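Local coordinates for protein pyroglutatmate porin OpdO (Pseudomonas aeruginosa, PDB 3SZV) that probably acts as an outer-membrane porin of the OprD family, a carboxylate-type channel for small solutes crossing the outer membrane, at residues Arg334-Gly338 with Lys350-Arg354. Numbering follows the deposited sequence.
Sequences RYVSG and KEWER
Y335 and W352 make the tight side-chain part of this contact, on the face they share with S337 and R354. CE2 of Y335 lies 3.5 Å from CE3 of W352, and Y335 OH reaches W352 CB at 3.4 Å. The rings cross at an interplanar angle of 33° with centroids 5.7 Å apart, neither stacked nor edge-to-face. Y335 holds its CG opposite the backbone nitrogen (chi1 176°), which lays the ring across towards the partner strand; CB of R354 sits near the plane of that ring, at its edge.

Beneath the side chains, four backbone hydrogen bonds close two hydrogen-bonded pairs, V336 with E353 and G338 with E351. The G338 N to E351 O bond, at 2.8 Å, is nearly straight, whereas E351 N meets G338 O from a position tilted 33° out of the carbonyl plane. Strands 329-343 and 346-361 follow each other in the chain and pair antiparallel, and so form a hairpin in the OprD-type beta-barrel wall.

On the opposite face V336 and E353 are buried, but their side chains scarcely meet; the E353 carboxylate instead takes the backbone N-H groups of I302 and G303, tying the wall to the loop that carries them. N355 bridges R334 NE and E353 OE2, 6.3 Å apart, through its side-chain amide, so the two charged groups are linked indirectly. The contact thins out at exposed K350, where CB still lies 3.6 Å from G338 O but the extended chain beyond it leads away from strand 329-343.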
loop_
_atom_site.group_PDB
_atom_site.type_symbol
_atom_site.label_atom_id
_atom_site.label_comp_id
_atom_site.label_asym_id
_atom_site.label_seq_id
_atom_site.Cartn_x
_atom_site.Cartn_y
_atom_site.Cartn_z
ATOM N N ARG A 334 8.512 -12.868 -10.204
ATOM C CA ARG A 334 8.954 -13.211 -8.862
ATOM C C ARG A 334 8.326 -14.522 -8.429
ATOM O O ARG A 334 7.299 -14.941 -8.960
ATOM C CB ARG A 334 8.632 -12.090 -7.868
ATOM C CG ARG A 334 7.164 -11.731 -7.812
ATOM C CD ARG A 334 6.901 -10.529 -6.919
ATOM N NE ARG A 334 5.521 -10.111 -7.087
ATOM C CZ ARG A 334 5.040 -8.934 -6.711
ATOM N NH1 ARG A 334 5.822 -8.066 -6.082
ATOM N NH2 ARG A 334 3.769 -8.628 -6.936
ATOM N N TYR A 335 8.971 -15.165 -7.470
ATOM C CA TYR A 335 8.542 -16.458 -6.977
ATOM C C TYR A 335 8.767 -16.456 -5.477
ATOM O O TYR A 335 9.834 -16.044 -4.998
ATOM C CB TYR A 335 9.365 -17.563 -7.638
ATOM C CG TYR A 335 9.072 -18.956 -7.131
ATOM C CD1 TYR A 335 9.875 -19.549 -6.164
ATOM C CD2 TYR A 335 8.013 -19.688 -7.644
ATOM C CE1 TYR A 335 9.620 -20.850 -5.713
ATOM C CE2 TYR A 335 7.754 -20.987 -7.200
ATOM C CZ TYR A 335 8.557 -21.543 -6.234
ATOM O OH TYR A 335 8.283 -22.830 -5.805
ATOM N N VAL A 336 7.758 -16.904 -4.738
ATOM C CA VAL A 336 7.860 -17.016 -3.296
ATOM C C VAL A 336 7.446 -18.424 -2.894
ATOM O O VAL A 336 6.428 -18.935 -3.352
ATOM C CB VAL A 336 6.959 -15.995 -2.590
ATOM C CG1 VAL A 336 7.107 -16.107 -1.078
ATOM C CG2 VAL A 336 7.282 -14.574 -3.053
ATOM N N SER A 337 8.267 -19.056 -2.060
ATOM C CA SER A 337 7.995 -20.411 -1.581
ATOM C C SER A 337 7.917 -20.404 -0.063
ATOM O O SER A 337 8.821 -19.920 0.615
ATOM C CB SER A 337 9.106 -21.351 -2.055
ATOM O OG SER A 337 8.894 -22.684 -1.612
ATOM N N GLY A 338 6.811 -20.923 0.463
ATOM C CA GLY A 338 6.597 -20.961 1.898
ATOM C C GLY A 338 6.466 -22.383 2.413
ATOM O O GLY A 338 5.908 -23.257 1.746
ATOM N N LYS A 350 2.594 -26.058 3.105
ATOM C CA LYS A 350 3.496 -25.472 2.116
ATOM C C LYS A 350 2.705 -24.831 0.995
ATOM O O LYS A 350 1.624 -25.290 0.636
ATOM C CB LYS A 350 4.442 -26.532 1.547
ATOM C CG LYS A 350 3.753 -27.607 0.742
ATOM C CD LYS A 350 4.744 -28.681 0.316
ATOM C CE LYS A 350 4.064 -29.767 -0.503
ATOM N NZ LYS A 350 5.047 -30.779 -0.981
ATOM N N GLU A 351 3.264 -23.762 0.439
ATOM C CA GLU A 351 2.630 -23.073 -0.672
ATOM C C GLU A 351 3.688 -22.373 -1.496
ATOM O O GLU A 351 4.758 -22.029 -1.000
ATOM C CB GLU A 351 1.618 -22.035 -0.166
ATOM C CG GLU A 351 2.216 -20.987 0.763
ATOM C CD GLU A 351 1.286 -19.816 1.008
ATOM O OE1 GLU A 351 0.301 -19.667 0.254
ATOM O OE2 GLU A 351 1.550 -19.029 1.945
ATOM N N TRP A 352 3.385 -22.153 -2.766
ATOM C CA TRP A 352 4.234 -21.271 -3.552
ATOM C C TRP A 352 3.384 -20.397 -4.450
ATOM O O TRP A 352 2.234 -20.735 -4.766
ATOM C CB TRP A 352 5.287 -22.052 -4.354
ATOM C CG TRP A 352 4.762 -23.020 -5.380
ATOM C CD1 TRP A 352 4.600 -24.371 -5.220
ATOM C CD2 TRP A 352 4.376 -22.735 -6.734
ATOM N NE1 TRP A 352 4.125 -24.936 -6.376
ATOM C CE2 TRP A 352 3.982 -23.956 -7.322
ATOM C CE3 TRP A 352 4.324 -21.568 -7.506
ATOM C CZ2 TRP A 352 3.538 -24.043 -8.642
ATOM C CZ3 TRP A 352 3.882 -21.659 -8.817
ATOM C CH2 TRP A 352 3.500 -22.889 -9.373
ATOM N N GLU A 353 3.950 -19.261 -4.838
ATOM C CA GLU A 353 3.268 -18.338 -5.732
ATOM C C GLU A 353 4.266 -17.743 -6.711
ATOM O O GLU A 353 5.360 -17.341 -6.323
ATOM C CB GLU A 353 2.574 -17.227 -4.935
ATOM C CG GLU A 353 1.900 -16.181 -5.823
ATOM C CD GLU A 353 1.120 -15.123 -5.049
ATOM O OE1 GLU A 353 0.794 -15.346 -3.854
ATOM O OE2 GLU A 353 0.841 -14.051 -5.636
ATOM N N ARG A 354 3.883 -17.724 -7.980
ATOM C CA ARG A 354 4.658 -17.044 -9.004
ATOM C C ARG A 354 3.844 -15.878 -9.542
ATOM O O ARG A 354 2.642 -16.002 -9.747
ATOM C CB ARG A 354 4.989 -17.997 -10.155
ATOM C CG ARG A 354 5.765 -17.312 -11.257
ATOM C CD ARG A 354 5.566 -17.963 -12.622
ATOM N NE ARG A 354 4.170 -18.279 -12.945
ATOM C CZ ARG A 354 3.210 -17.388 -13.202
ATOM N NH1 ARG A 354 3.447 -16.077 -13.154
ATOM N NH2 ARG A 354 1.988 -17.815 -13.498
#